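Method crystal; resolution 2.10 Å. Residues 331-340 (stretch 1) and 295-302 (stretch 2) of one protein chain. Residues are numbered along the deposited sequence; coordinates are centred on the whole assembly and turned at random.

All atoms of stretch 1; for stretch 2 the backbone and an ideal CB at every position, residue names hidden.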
ATOM      1  N   PRO A 331       4.928   7.663  28.005  1.00 36.14           N
ATOM      2  CA  PRO A 331       6.025   8.585  27.686  1.00 36.10           C
ATOM      3  C   PRO A 331       7.424   8.050  28.018  1.00 35.15           C
ATOM      4  O   PRO A 331       7.564   7.119  28.813  1.00 34.45           O
ATOM      5  CB  PRO A 331       5.708   9.817  28.541  1.00 36.49           C
ATOM      6  CG  PRO A 331       4.938   9.306  29.669  1.00 36.71           C
ATOM      7  CD  PRO A 331       4.157   8.123  29.174  1.00 36.36           C
ATOM      8  N   SER A 332       8.443   8.629  27.396  1.00 35.20           N
ATOM      9  CA  SER A 332       9.808   8.264  27.724  1.00 35.32           C
ATOM     10  C   SER A 332      10.266   9.196  28.839  1.00 34.97           C
ATOM     11  O   SER A 332       9.670  10.257  29.062  1.00 36.45           O
ATOM     12  CB  SER A 332      10.727   8.325  26.496  1.00 36.40           C
ATOM     13  OG  SER A 332      11.412   9.566  26.455  1.00 40.04           O
ATOM     14  N   GLU A 333      11.303   8.784  29.554  1.00 33.46           N
ATOM     15  CA  GLU A 333      11.716   9.442  30.771  1.00 32.36           C
ATOM     16  C   GLU A 333      13.219   9.225  30.896  1.00 31.75           C
ATOM     17  O   GLU A 333      13.689   8.084  30.785  1.00 31.55           O
ATOM     18  CB  GLU A 333      10.943   8.822  31.950  1.00 31.88           C
ATOM     19  CG  GLU A 333      11.477   9.101  33.336  1.00 32.85           C
ATOM     20  CD  GLU A 333      11.485  10.563  33.693  1.00 34.28           C
ATOM     21  OE1 GLU A 333      10.407  11.191  33.614  1.00 37.04           O
ATOM     22  OE2 GLU A 333      12.569  11.077  34.044  1.00 32.36           O
ATOM     23  N   ASP A 334      13.982  10.294  31.119  1.00 30.75           N
ATOM     24  CA  ASP A 334      15.436  10.128  31.185  1.00 30.50           C
ATOM     25  C   ASP A 334      15.976   9.570  32.504  1.00 29.00           C
ATOM     26  O   ASP A 334      17.158   9.241  32.606  1.00 30.04           O
ATOM     27  CB  ASP A 334      16.209  11.344  30.636  1.00 32.29           C
ATOM     28  CG  ASP A 334      16.671  12.313  31.709  1.00 33.23           C
ATOM     29  OD1 ASP A 334      16.168  12.270  32.852  1.00 32.23           O
ATOM     30  OD2 ASP A 334      17.555  13.142  31.381  1.00 35.16           O
ATOM     31  N   PHE A 335      15.091   9.407  33.482  1.00 26.79           N
ATOM     32  CA  PHE A 335      15.396   8.602  34.667  1.00 25.97           C
ATOM     33  C   PHE A 335      15.911   7.227  34.247  1.00 26.45           C
ATOM     34  O   PHE A 335      16.655   6.581  34.989  1.00 26.62           O
ATOM     35  CB  PHE A 335      14.159   8.439  35.557  1.00 24.57           C
ATOM     36  CG  PHE A 335      14.435   7.745  36.863  1.00 24.38           C
ATOM     37  CD1 PHE A 335      14.795   8.478  37.990  1.00 22.48           C
ATOM     38  CD2 PHE A 335      14.323   6.353  36.970  1.00 23.90           C
ATOM     39  CE1 PHE A 335      15.055   7.856  39.197  1.00 22.86           C
ATOM     40  CE2 PHE A 335      14.577   5.714  38.171  1.00 24.12           C
ATOM     41  CZ  PHE A 335      14.951   6.469  39.300  1.00 25.01           C
ATOM     42  N   ALA A 336      15.509   6.791  33.051  1.00 26.12           N
ATOM     43  CA  ALA A 336      15.908   5.485  32.524  1.00 27.09           C
ATOM     44  C   ALA A 336      17.419   5.310  32.454  1.00 28.68           C
ATOM     45  O   ALA A 336      17.914   4.188  32.539  1.00 29.97           O
ATOM     46  CB  ALA A 336      15.290   5.259  31.169  1.00 26.68           C
ATOM     47  N   TYR A 337      18.139   6.415  32.276  1.00 29.34           N
ATOM     48  CA  TYR A 337      19.600   6.419  32.323  1.00 31.67           C
ATOM     49  C   TYR A 337      20.156   6.043  33.694  1.00 32.46           C
ATOM     50  O   TYR A 337      21.114   5.279  33.766  1.00 34.98           O
ATOM     51  CB  TYR A 337      20.171   7.770  31.881  1.00 32.45           C
ATOM     52  CG  TYR A 337      20.154   7.987  30.379  1.00 32.91           C
ATOM     53  CD1 TYR A 337      20.892   7.167  29.527  1.00 34.03           C
ATOM     54  CD2 TYR A 337      19.422   9.031  29.819  1.00 31.97           C
ATOM     55  CE1 TYR A 337      20.880   7.374  28.145  1.00 35.02           C
ATOM     56  CE2 TYR A 337      19.407   9.252  28.459  1.00 31.84           C
ATOM     57  CZ  TYR A 337      20.132   8.419  27.627  1.00 34.48           C
ATOM     58  OH  TYR A 337      20.107   8.648  26.277  1.00 36.96           O
ATOM     59  N   TYR A 338      19.565   6.566  34.775  1.00 31.26           N
ATOM     60  CA  TYR A 338      19.927   6.123  36.131  1.00 31.85           C
ATOM     61  C   TYR A 338      19.627   4.644  36.282  1.00 32.54           C
ATOM     62  O   TYR A 338      20.446   3.881  36.797  1.00 33.86           O
ATOM     63  CB  TYR A 338      19.140   6.871  37.222  1.00 30.34           C
ATOM     64  CG  TYR A 338      19.240   8.361  37.151  1.00 29.92           C
ATOM     65  CD1 TYR A 338      20.433   9.010  37.458  1.00 30.77           C
ATOM     66  CD2 TYR A 338      18.142   9.128  36.790  1.00 27.96           C
ATOM     67  CE1 TYR A 338      20.535  10.369  37.385  1.00 30.68           C
ATOM     68  CE2 TYR A 338      18.233  10.498  36.719  1.00 29.25           C
ATOM     69  CZ  TYR A 338      19.440  11.113  37.021  1.00 30.05           C
ATOM     70  OH  TYR A 338      19.558  12.480  36.957  1.00 32.56           O
ATOM     71  N   ALA A 339      18.439   4.256  35.817  1.00 31.60           N
ATOM     72  CA  ALA A 339      17.928   2.909  36.001  1.00 32.51           C
ATOM     73  C   ALA A 339      18.771   1.856  35.274  1.00 35.10           C
ATOM     74  O   ALA A 339      18.627   0.665  35.527  1.00 36.16           O
ATOM     75  CB  ALA A 339      16.474   2.841  35.573  1.00 30.66           C
ATOM     76  N   LYS A 340      19.659   2.312  34.395  1.00 36.35           N
ATOM     77  CA  LYS A 340      20.532   1.432  33.624  1.00 39.46           C
ATOM     78  C   LYS A 340      21.955   1.372  34.211  1.00 42.03           C
ATOM     79  O   LYS A 340      22.712   0.443  33.914  1.00 44.32           O
ATOM     80  CB  LYS A 340      20.556   1.880  32.158  1.00 39.35           C
ATOM     81  CG  LYS A 340      20.922   0.793  31.162  1.00 43.89           C
ATOM     82  CD  LYS A 340      20.621   1.218  29.717  1.00 46.73           C
ATOM     83  CE  LYS A 340      21.274   2.564  29.364  1.00 49.01           C
ATOM     84  NZ  LYS A 340      22.754   2.466  29.214  1.00 53.44           N
ATOM     85  N   UNK A 295      19.403   6.613  18.255  1.00 25.05           N
ATOM     86  CA  UNK A 295      18.870   6.142  19.525  1.00 25.60           C
ATOM     87  C   UNK A 295      18.749   7.302  20.506  1.00 25.38           C
ATOM     88  O   UNK A 295      19.527   8.265  20.477  1.00 25.88           O
ATOM     89  CB  UNK A 295      19.756   5.038  20.106  1.00 25.60           C
ATOM     90  N   UNK A 296      17.772   7.196  21.384  1.00 24.61           N
ATOM     91  CA  UNK A 296      17.520   8.245  22.334  1.00 25.39           C
ATOM     92  C   UNK A 296      17.167   7.489  23.613  1.00 24.72           C
ATOM     93  O   UNK A 296      17.529   6.325  23.723  1.00 25.24           O
ATOM     94  CB  UNK A 296      16.423   9.209  21.878  1.00 25.39           C
ATOM     95  N   UNK A 297      16.463   8.106  24.562  1.00 24.17           N
ATOM     96  CA  UNK A 297      16.309   7.553  25.909  1.00 23.95           C
ATOM     97  C   UNK A 297      16.061   6.042  25.860  1.00 22.91           C
ATOM     98  O   UNK A 297      15.307   5.564  25.014  1.00 21.84           O
ATOM     99  CB  UNK A 297      15.161   8.251  26.641  1.00 23.95           C
ATOM    100  N   UNK A 298      16.727   5.275  26.743  1.00 22.84           N
ATOM    101  CA  UNK A 298      16.381   3.852  26.830  1.00 22.24           C
ATOM    102  C   UNK A 298      15.037   3.665  27.544  1.00 21.94           C
ATOM    103  O   UNK A 298      14.551   4.595  28.202  1.00 22.05           O
ATOM    104  CB  UNK A 298      17.480   3.079  27.561  1.00 22.24           C
ATOM    105  N   UNK A 299      14.431   2.490  27.397  1.00 21.27           N
ATOM    106  CA  UNK A 299      13.271   2.117  28.205  1.00 21.06           C
ATOM    107  C   UNK A 299      13.615   2.135  29.696  1.00 22.25           C
ATOM    108  O   UNK A 299      14.732   1.795  30.094  1.00 22.74           O
ATOM    109  CB  UNK A 299      12.761   0.733  27.797  1.00 21.06           C
ATOM    110  N   UNK A 300      12.653   2.532  30.522  1.00 22.24           N
ATOM    111  CA  UNK A 300      12.901   2.637  31.951  1.00 22.84           C
ATOM    112  C   UNK A 300      12.644   1.283  32.595  1.00 23.26           C
ATOM    113  O   UNK A 300      11.514   0.777  32.583  1.00 22.76           O
ATOM    114  CB  UNK A 300      12.026   3.720  32.585  1.00 22.84           C
ATOM    115  N   UNK A 301      13.706   0.701  33.133  1.00 23.49           N
ATOM    116  CA  UNK A 301      13.634  -0.612  33.743  1.00 25.05           C
ATOM    117  C   UNK A 301      13.652  -0.492  35.264  1.00 25.87           C
ATOM    118  O   UNK A 301      14.662  -0.113  35.849  1.00 26.60           O
ATOM    119  CB  UNK A 301      14.788  -1.492  33.259  1.00 25.05           C
ATOM    120  N   UNK A 302      12.524  -0.782  35.898  1.00 26.29           N
ATOM    121  CA  UNK A 302      12.475  -0.831  37.342  1.00 28.09           C
ATOM    122  C   UNK A 302      13.053  -2.150  37.828  1.00 29.66           C
ATOM    123  O   UNK A 302      12.476  -3.213  37.586  1.00 30.19           O
ATOM    124  CB  UNK A 302      11.042  -0.646  37.844  1.00 28.09           C
TER

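Position 295 begins the stretch at its far end. Its CA-to-CB bond points sideways, and no atom of stretch 1 lies within 5.5 Å of the ideal CB, so almost any residue would be tolerated. It is Asp-295, which makes no contact here.

At 296 the CB again points sideways into open space, with phi/psi of -141/-158, an extended conformation most residues can adopt. Stretch 1 sets no clear preference. The residue is Asp-296, whose carboxylate is hydrogen-bonded elsewhere in the structure. Its backbone is what meets stretch 1: water 1 lies 2.7 Å from Tyr-337 OH and donates a weak bond to Asp-296 O at 3.2 Å.

Position 297 is richer. Its ideal CB lies 4.0 Å from Ser-332 OG, 4.4 Å from Glu-333 O and 4.7 Å from Tyr-337 CE2, and points sideways, along a wall made by the loop before the helix. A long apolar side chain could run along this wall; leucine, methionine or an aromatic would all be plausible, a flat ring offering a face to the loop. The deposited Tyr-297, with chi1 in m, lays its ring against the loop. Asp-334 CB sits over one face, 3.6 Å from the centroid of the Tyr-297 ring, a CH-pi contact only 15° off the normal. Ser-332 OG approaches Tyr-297 CD2 to 3.2 Å, and the Tyr-337 ring meets the Tyr-297 ring obliquely, with centroids 5.8 Å apart and planes at 75°. The phenol OH finds its hydrogen bond elsewhere in the structure.

At 298 the CB points toward stretch 1, 4.2 Å from Lys-340 CE and 4.8 Å from Ala-336 CB, with the Tyr-337 ring close by. A compact apolar residue suits this space: valine or proline, the latter allowed by a phi of -74°. It is Pro-298. Its CD lies over one face of the Tyr-337 ring, 3.7 Å from the centroid of that ring in a CH-pi contact, while Pro-298 CG packs 4.0 Å from Ala-336 CB and 3.8 Å from Lys-340 CE.

Position 299 points away, and stretch 1 does not restrict its side chain. Ala-299 contributes through its backbone: water 3 donates to Ala-299 O and to Ala-336 O, each at 2.8 Å, linking the two stretches, between which no direct hydrogen bond forms.

At 300 the backbones come close, the CA atoms of this position and Ala-336 being 4.2 Å apart, an approach the small methyl of Ala-336 accommodates. The ideal CB is 3.9 Å from Ala-336 CB, with Phe-335 and Ala-339 farther along, so a branched aliphatic chain such as leucine or isoleucine fits. Leu-300 places CD2 3.9 Å from Phe-335 CD2, at the ring edge, and 4.0 Å from Ala-339 CB; its CD1 reaches Glu-333 CG at 3.7 Å.

At 301 CA-to-CB points sideways, and the ideal CB lies 5.0 Å from Ala-339 O; many residues would serve. Tyr-301 leads its ring away; Tyr-301 O lies 3.5 Å from Ala-339 CB.

Position 302 points away and is unconstrained by stretch 1. It is Asn-302, whose amide is hydrogen-bonded elsewhere in the structure.

Stretch 2 (295-302) DDYPALYN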
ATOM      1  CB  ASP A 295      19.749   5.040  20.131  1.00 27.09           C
ATOM      2  CG  ASP A 295      18.954   4.088  21.005  1.00 30.01           C
ATOM      3  OD1 ASP A 295      17.730   3.969  20.783  1.00 33.04           O
ATOM      4  OD2 ASP A 295      19.536   3.443  21.908  1.00 35.39           O
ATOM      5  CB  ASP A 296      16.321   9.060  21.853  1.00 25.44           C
ATOM      6  CG  ASP A 296      16.112  10.278  22.655  1.00 27.93           C
ATOM      7  OD1 ASP A 296      17.036  11.123  22.696  1.00 31.52           O
ATOM      8  OD2 ASP A 296      15.029  10.376  23.258  1.00 29.49           O
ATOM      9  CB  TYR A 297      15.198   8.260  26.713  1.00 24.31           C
ATOM     10  CG  TYR A 297      15.348   9.767  26.914  1.00 25.05           C
ATOM     11  CD1 TYR A 297      16.534  10.437  26.592  1.00 27.13           C
ATOM     12  CD2 TYR A 297      14.302  10.522  27.451  1.00 25.09           C
ATOM     13  CE1 TYR A 297      16.664  11.816  26.784  1.00 28.78           C
ATOM     14  CE2 TYR A 297      14.417  11.901  27.643  1.00 27.49           C
ATOM     15  CZ  TYR A 297      15.598  12.543  27.310  1.00 29.82           C
ATOM     16  OH  TYR A 297      15.721  13.910  27.497  1.00 30.87           O
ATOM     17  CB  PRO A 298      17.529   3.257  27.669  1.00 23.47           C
ATOM     18  CG  PRO A 298      18.091   4.412  28.444  1.00 23.95           C
ATOM     19  CD  PRO A 298      17.902   5.624  27.563  1.00 23.86           C
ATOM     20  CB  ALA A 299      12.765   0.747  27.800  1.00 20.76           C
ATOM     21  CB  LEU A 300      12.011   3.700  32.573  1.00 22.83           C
ATOM     22  CG  LEU A 300      12.499   4.379  33.847  1.00 24.12           C
ATOM     23  CD1 LEU A 300      11.550   5.529  34.134  1.00 22.97           C
ATOM     24  CD2 LEU A 300      12.572   3.424  35.021  1.00 23.67           C
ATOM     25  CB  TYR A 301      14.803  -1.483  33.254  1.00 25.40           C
ATOM     26  CG  TYR A 301      14.703  -2.905  33.733  1.00 28.04           C
ATOM     27  CD1 TYR A 301      13.764  -3.777  33.169  1.00 28.72           C
ATOM     28  CD2 TYR A 301      15.529  -3.383  34.748  1.00 29.27           C
ATOM     29  CE1 TYR A 301      13.655  -5.081  33.596  1.00 30.54           C
ATOM     30  CE2 TYR A 301      15.424  -4.698  35.188  1.00 32.21           C
ATOM     31  CZ  TYR A 301      14.475  -5.539  34.604  1.00 31.43           C
ATOM     32  OH  TYR A 301      14.343  -6.841  35.014  1.00 32.81           O
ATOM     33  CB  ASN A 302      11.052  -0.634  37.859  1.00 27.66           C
ATOM     34  CG  ASN A 302      10.679   0.831  37.995  1.00 27.62           C
ATOM     35  OD1 ASN A 302      11.522   1.718  37.885  1.00 26.86           O
ATOM     36  ND2 ASN A 302       9.409   1.088  38.232  1.00 27.16           N
TER
HETATM   37  O   HOH W   1      20.645   6.669  24.455  1.00 33.09           O
HETATM   38  O   HOH W   2      12.196   5.967  29.341  1.00  8.40           O
HETATM   39  O   HOH W   3      16.417   1.849  32.296  1.00  2.00           O
HETATM   40  O   HOH W   4      17.286  -0.368  37.281  1.00  2.00           O
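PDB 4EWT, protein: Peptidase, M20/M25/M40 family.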